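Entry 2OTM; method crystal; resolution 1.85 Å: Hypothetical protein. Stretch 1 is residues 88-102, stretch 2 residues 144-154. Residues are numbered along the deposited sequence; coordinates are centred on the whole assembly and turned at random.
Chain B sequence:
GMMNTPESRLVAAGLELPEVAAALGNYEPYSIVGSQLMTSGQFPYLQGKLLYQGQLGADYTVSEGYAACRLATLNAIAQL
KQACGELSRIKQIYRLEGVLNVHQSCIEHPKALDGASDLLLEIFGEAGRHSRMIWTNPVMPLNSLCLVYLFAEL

Stretch 1 88-102: SRIKQIYRLEGVLNV
Stretch 2 144-154: SLCLVYLFAEL

Strands 92-100 and 146-153 of one chain pair antiparallel, their N-to-C directions 140° apart and their axes 4.6 Å apart at closest approach; a short 3-10 segment ends at R89, before the first strand. Register sets Q92 beside E153, R95 beside F151, E97 beside Y149 and V99 beside L147, with L96-L150, G98-V148 and L100-C146 as the alternate, non-hydrogen-bonded pairs.

Backbone hydrogen bonds run in reciprocal couples: E97 N to Y149 O 2.9 Å and Y149 N to E97 O 2.8 Å; V99 N to L147 O 2.9 Å and L147 N to V99 O 2.8 Å. N101 N to L145 O (3.0 Å) extends the ladder at one end; K91 N to E153 O and E153 N to Q92 O (both 2.8 Å) extend it at the other. Y94 interrupts this regularity: its phi/psi of -86/-15 departs from extended values, and F151 O receives two weak bonds, from Y94 N (3.0 Å) and R95 N (3.5 Å), while F151 N still reaches R95 O at 3.0 Å.

The Y94 ring (chi1 p, chi2 89°) lies with one face over F151 CB, 3.9 Å from its centroid, a CH-pi contact. F151 (chi1 m, chi2 79°) shares its sheet face with R95, E97 and Y149; its CE1 lies 3.5 Å from E97 CD. On the other face, L96 (t, p) brings CD1 to 3.7 Å from V148 CG1 and 3.8 Å from L150 CD2, while I93 (m, m) places CD1 4.0 Å from A152 CB.

R95 NE bridges to E97 OE2 (2.9 Å) within its strand. Q92 (p, t) donates NE2 to E153 OE1 at 2.6 Å, E153 being extended (t, t). One water links K91 NZ (2.9 Å), E153 OE2 (3.0 Å) and the terminal L154 OXT (2.7 Å); another joins R89 O to L154 O, 2.6 Å from each.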

# COMPACT_ATOMS: atom_id res chain seq x y z
N SER B 88 -24.07 5.41 -8.74
CA SER B 88 -23.98 6.71 -9.42
C SER B 88 -23.39 7.82 -8.57
O SER B 88 -22.96 8.84 -9.08
CB SER B 88 -25.38 7.17 -9.85
OG SER B 88 -25.88 6.30 -10.84
N ARG B 89 -23.44 7.63 -7.27
CA ARG B 89 -22.89 8.61 -6.31
C ARG B 89 -21.36 8.66 -6.31
O ARG B 89 -20.75 9.62 -5.81
CB ARG B 89 -23.44 8.35 -4.93
CG ARG B 89 -24.97 8.54 -4.86
CD ARG B 89 -25.62 8.20 -3.52
NE ARG B 89 -27.06 8.46 -3.64
CZ ARG B 89 -28.05 7.81 -3.03
NH1 ARG B 89 -27.81 6.83 -2.18
NH2 ARG B 89 -29.31 8.16 -3.27
N ILE B 90 -20.74 7.65 -6.88
CA ILE B 90 -19.27 7.63 -6.98
C ILE B 90 -18.80 8.54 -8.10
O ILE B 90 -19.16 8.34 -9.28
CB ILE B 90 -18.76 6.19 -7.15
CG1 ILE B 90 -19.01 5.42 -5.84
CG2 ILE B 90 -17.22 6.15 -7.56
CD1 ILE B 90 -18.95 3.95 -5.97
N LYS B 91 -18.04 9.58 -7.76
CA LYS B 91 -17.44 10.45 -8.77
C LYS B 91 -16.36 9.75 -9.57
O LYS B 91 -16.27 9.91 -10.77
CB LYS B 91 -16.85 11.69 -8.11
CG LYS B 91 -17.91 12.60 -7.54
CD LYS B 91 -17.29 13.90 -7.01
CE LYS B 91 -18.40 14.84 -6.50
NZ LYS B 91 -17.91 16.22 -6.30
N GLN B 92 -15.52 8.97 -8.89
CA GLN B 92 -14.49 8.18 -9.56
C GLN B 92 -13.98 7.10 -8.65
O GLN B 92 -13.94 7.29 -7.46
CB GLN B 92 -13.27 9.04 -9.98
CG GLN B 92 -12.70 9.93 -8.89
CD GLN B 92 -11.31 10.51 -9.23
OE1 GLN B 92 -10.64 10.09 -10.19
NE2 GLN B 92 -10.87 11.48 -8.43
N ILE B 93 -13.63 5.97 -9.23
CA ILE B 93 -12.82 4.97 -8.57
C ILE B 93 -11.41 5.33 -8.97
O ILE B 93 -11.00 5.00 -10.09
CB ILE B 93 -13.08 3.54 -9.09
CG1 ILE B 93 -14.57 3.17 -9.03
CG2 ILE B 93 -12.22 2.53 -8.28
CD1 ILE B 93 -15.06 3.00 -7.69
N TYR B 94 -10.72 6.08 -8.13
CA TYR B 94 -9.44 6.67 -8.54
C TYR B 94 -8.24 5.74 -8.34
O TYR B 94 -7.16 6.01 -8.88
CB TYR B 94 -9.16 8.01 -7.83
CG TYR B 94 -9.09 7.95 -6.34
CD1 TYR B 94 -7.89 7.69 -5.70
CD2 TYR B 94 -10.21 8.18 -5.55
CE1 TYR B 94 -7.80 7.65 -4.33
CE2 TYR B 94 -10.12 8.11 -4.14
CZ TYR B 94 -8.90 7.87 -3.56
OH TYR B 94 -8.76 7.82 -2.22
N ARG B 95 -8.42 4.68 -7.55
CA ARG B 95 -7.31 3.79 -7.23
C ARG B 95 -7.77 2.36 -6.99
O ARG B 95 -8.78 2.12 -6.32
CB ARG B 95 -6.60 4.31 -6.00
CG ARG B 95 -5.38 3.54 -5.54
CD ARG B 95 -4.22 3.96 -6.32
NE ARG B 95 -2.96 3.82 -5.62
CZ ARG B 95 -1.82 4.33 -6.08
NH1 ARG B 95 -1.81 4.97 -7.23
NH2 ARG B 95 -0.69 4.18 -5.41
N LEU B 96 -7.03 1.42 -7.58
CA LEU B 96 -7.18 -0.02 -7.36
C LEU B 96 -5.86 -0.50 -6.78
O LEU B 96 -4.82 -0.16 -7.32
CB LEU B 96 -7.39 -0.72 -8.70
CG LEU B 96 -7.11 -2.22 -8.82
CD1 LEU B 96 -8.08 -2.98 -7.89
CD2 LEU B 96 -7.19 -2.67 -10.30
N GLU B 97 -5.89 -1.28 -5.69
CA GLU B 97 -4.67 -1.90 -5.16
C GLU B 97 -4.96 -3.39 -5.01
O GLU B 97 -5.91 -3.79 -4.35
CB GLU B 97 -4.15 -1.21 -3.87
CG GLU B 97 -3.94 0.32 -4.09
CD GLU B 97 -3.41 1.11 -2.92
OE1 GLU B 97 -3.28 0.60 -1.77
OE2 GLU B 97 -3.13 2.31 -3.15
N GLY B 98 -4.15 -4.21 -5.67
CA GLY B 98 -4.35 -5.65 -5.72
C GLY B 98 -3.14 -6.44 -5.28
O GLY B 98 -2.02 -6.05 -5.58
N VAL B 99 -3.39 -7.55 -4.59
CA VAL B 99 -2.38 -8.47 -4.13
C VAL B 99 -2.70 -9.85 -4.70
O VAL B 99 -3.88 -10.28 -4.65
CB VAL B 99 -2.37 -8.64 -2.58
CG1 VAL B 99 -1.16 -9.42 -2.15
CG2 VAL B 99 -2.43 -7.29 -1.86
N LEU B 100 -1.68 -10.52 -5.19
CA LEU B 100 -1.79 -11.89 -5.68
C LEU B 100 -0.73 -12.76 -5.08
O LEU B 100 0.38 -12.30 -4.82
CB LEU B 100 -1.67 -11.95 -7.21
CG LEU B 100 -2.81 -11.26 -7.99
CD1 LEU B 100 -2.43 -9.88 -8.46
CD2 LEU B 100 -3.27 -12.09 -9.17
N ASN B 101 -1.04 -14.05 -4.92
CA ASN B 101 -0.00 -15.03 -4.61
C ASN B 101 0.45 -15.62 -5.93
O ASN B 101 -0.38 -16.18 -6.67
CB ASN B 101 -0.56 -16.14 -3.71
CG ASN B 101 0.53 -17.08 -3.22
OD1 ASN B 101 1.71 -16.96 -3.62
ND2 ASN B 101 0.15 -18.03 -2.39
N VAL B 102 1.75 -15.46 -6.26
CA VAL B 102 2.27 -15.75 -7.60
C VAL B 102 3.53 -16.62 -7.46
O VAL B 102 4.42 -16.34 -6.67
CB VAL B 102 2.58 -14.43 -8.39
CG1 VAL B 102 3.06 -14.72 -9.82
CG2 VAL B 102 1.33 -13.54 -8.44
N SER B 144 -6.32 -17.27 -0.17
CA SER B 144 -6.90 -16.68 -1.36
C SER B 144 -5.85 -16.46 -2.44
O SER B 144 -4.71 -16.11 -2.17
CB SER B 144 -7.57 -15.35 -1.03
OG SER B 144 -8.31 -14.83 -2.13
N LEU B 145 -6.23 -16.64 -3.69
CA LEU B 145 -5.33 -16.29 -4.79
C LEU B 145 -5.09 -14.79 -4.86
O LEU B 145 -4.01 -14.34 -5.24
CB LEU B 145 -5.90 -16.78 -6.10
CG LEU B 145 -5.18 -16.38 -7.37
CD1 LEU B 145 -3.78 -16.99 -7.39
CD2 LEU B 145 -6.05 -16.88 -8.49
N CYS B 146 -6.10 -14.00 -4.48
CA CYS B 146 -5.98 -12.57 -4.61
C CYS B 146 -6.80 -11.80 -3.60
O CYS B 146 -7.71 -12.33 -2.95
CB CYS B 146 -6.38 -12.13 -6.02
SG CYS B 146 -8.14 -12.36 -6.44
N LEU B 147 -6.44 -10.53 -3.48
CA LEU B 147 -7.17 -9.59 -2.65
C LEU B 147 -7.21 -8.26 -3.39
O LEU B 147 -6.19 -7.80 -3.93
CB LEU B 147 -6.40 -9.49 -1.33
CG LEU B 147 -6.93 -9.10 0.03
CD1 LEU B 147 -8.16 -9.88 0.45
CD2 LEU B 147 -5.76 -9.34 1.01
N VAL B 148 -8.36 -7.58 -3.34
CA VAL B 148 -8.55 -6.33 -4.04
C VAL B 148 -9.03 -5.27 -3.06
O VAL B 148 -9.85 -5.55 -2.17
CB VAL B 148 -9.57 -6.52 -5.23
CG1 VAL B 148 -10.10 -5.21 -5.73
CG2 VAL B 148 -8.90 -7.34 -6.36
N TYR B 149 -8.50 -4.05 -3.22
CA TYR B 149 -8.90 -2.89 -2.46
C TYR B 149 -9.23 -1.77 -3.45
O TYR B 149 -8.48 -1.52 -4.39
CB TYR B 149 -7.74 -2.39 -1.58
CG TYR B 149 -7.27 -3.35 -0.54
CD1 TYR B 149 -6.44 -4.42 -0.87
CD2 TYR B 149 -7.60 -3.17 0.79
CE1 TYR B 149 -6.00 -5.31 0.12
CE2 TYR B 149 -7.17 -4.06 1.79
CZ TYR B 149 -6.37 -5.14 1.43
OH TYR B 149 -5.93 -5.98 2.43
N LEU B 150 -10.34 -1.09 -3.21
CA LEU B 150 -10.77 0.03 -4.05
C LEU B 150 -10.84 1.31 -3.23
O LEU B 150 -11.07 1.27 -2.03
CB LEU B 150 -12.14 -0.24 -4.65
CG LEU B 150 -12.27 -1.41 -5.62
CD1 LEU B 150 -13.66 -1.43 -6.19
CD2 LEU B 150 -11.25 -1.33 -6.73
N PHE B 151 -10.62 2.42 -3.92
CA PHE B 151 -10.66 3.75 -3.34
C PHE B 151 -11.51 4.61 -4.29
O PHE B 151 -11.26 4.64 -5.50
CB PHE B 151 -9.27 4.35 -3.29
CG PHE B 151 -8.28 3.56 -2.46
CD1 PHE B 151 -7.68 2.43 -2.98
CD2 PHE B 151 -7.95 3.96 -1.20
CE1 PHE B 151 -6.78 1.70 -2.24
CE2 PHE B 151 -7.02 3.23 -0.45
CZ PHE B 151 -6.45 2.11 -0.97
N ALA B 152 -12.52 5.28 -3.73
CA ALA B 152 -13.52 6.00 -4.50
C ALA B 152 -13.65 7.40 -3.95
O ALA B 152 -13.50 7.62 -2.75
CB ALA B 152 -14.87 5.30 -4.46
N GLU B 153 -13.94 8.33 -4.85
CA GLU B 153 -14.26 9.71 -4.52
C GLU B 153 -15.76 9.90 -4.57
O GLU B 153 -16.40 9.51 -5.54
CB GLU B 153 -13.60 10.68 -5.52
CG GLU B 153 -13.73 12.12 -5.10
CD GLU B 153 -13.21 13.12 -6.12
OE1 GLU B 153 -12.79 12.74 -7.23
OE2 GLU B 153 -13.26 14.32 -5.79
N LEU B 154 -16.32 10.48 -3.51
CA LEU B 154 -17.74 10.79 -3.43
C LEU B 154 -17.95 12.29 -3.57
O LEU B 154 -19.08 12.76 -3.71
CB LEU B 154 -18.28 10.36 -2.08
CG LEU B 154 -18.08 8.89 -1.70
CD1 LEU B 154 -18.34 8.77 -0.21
CD2 LEU B 154 -18.97 7.98 -2.53
OXT LEU B 154 -16.97 13.06 -3.50
O HOH W 1 -21.31 11.48 -4.15
O HOH W 2 -15.78 15.26 -4.56
O HOH W 3 -2.68 -17.98 -1.60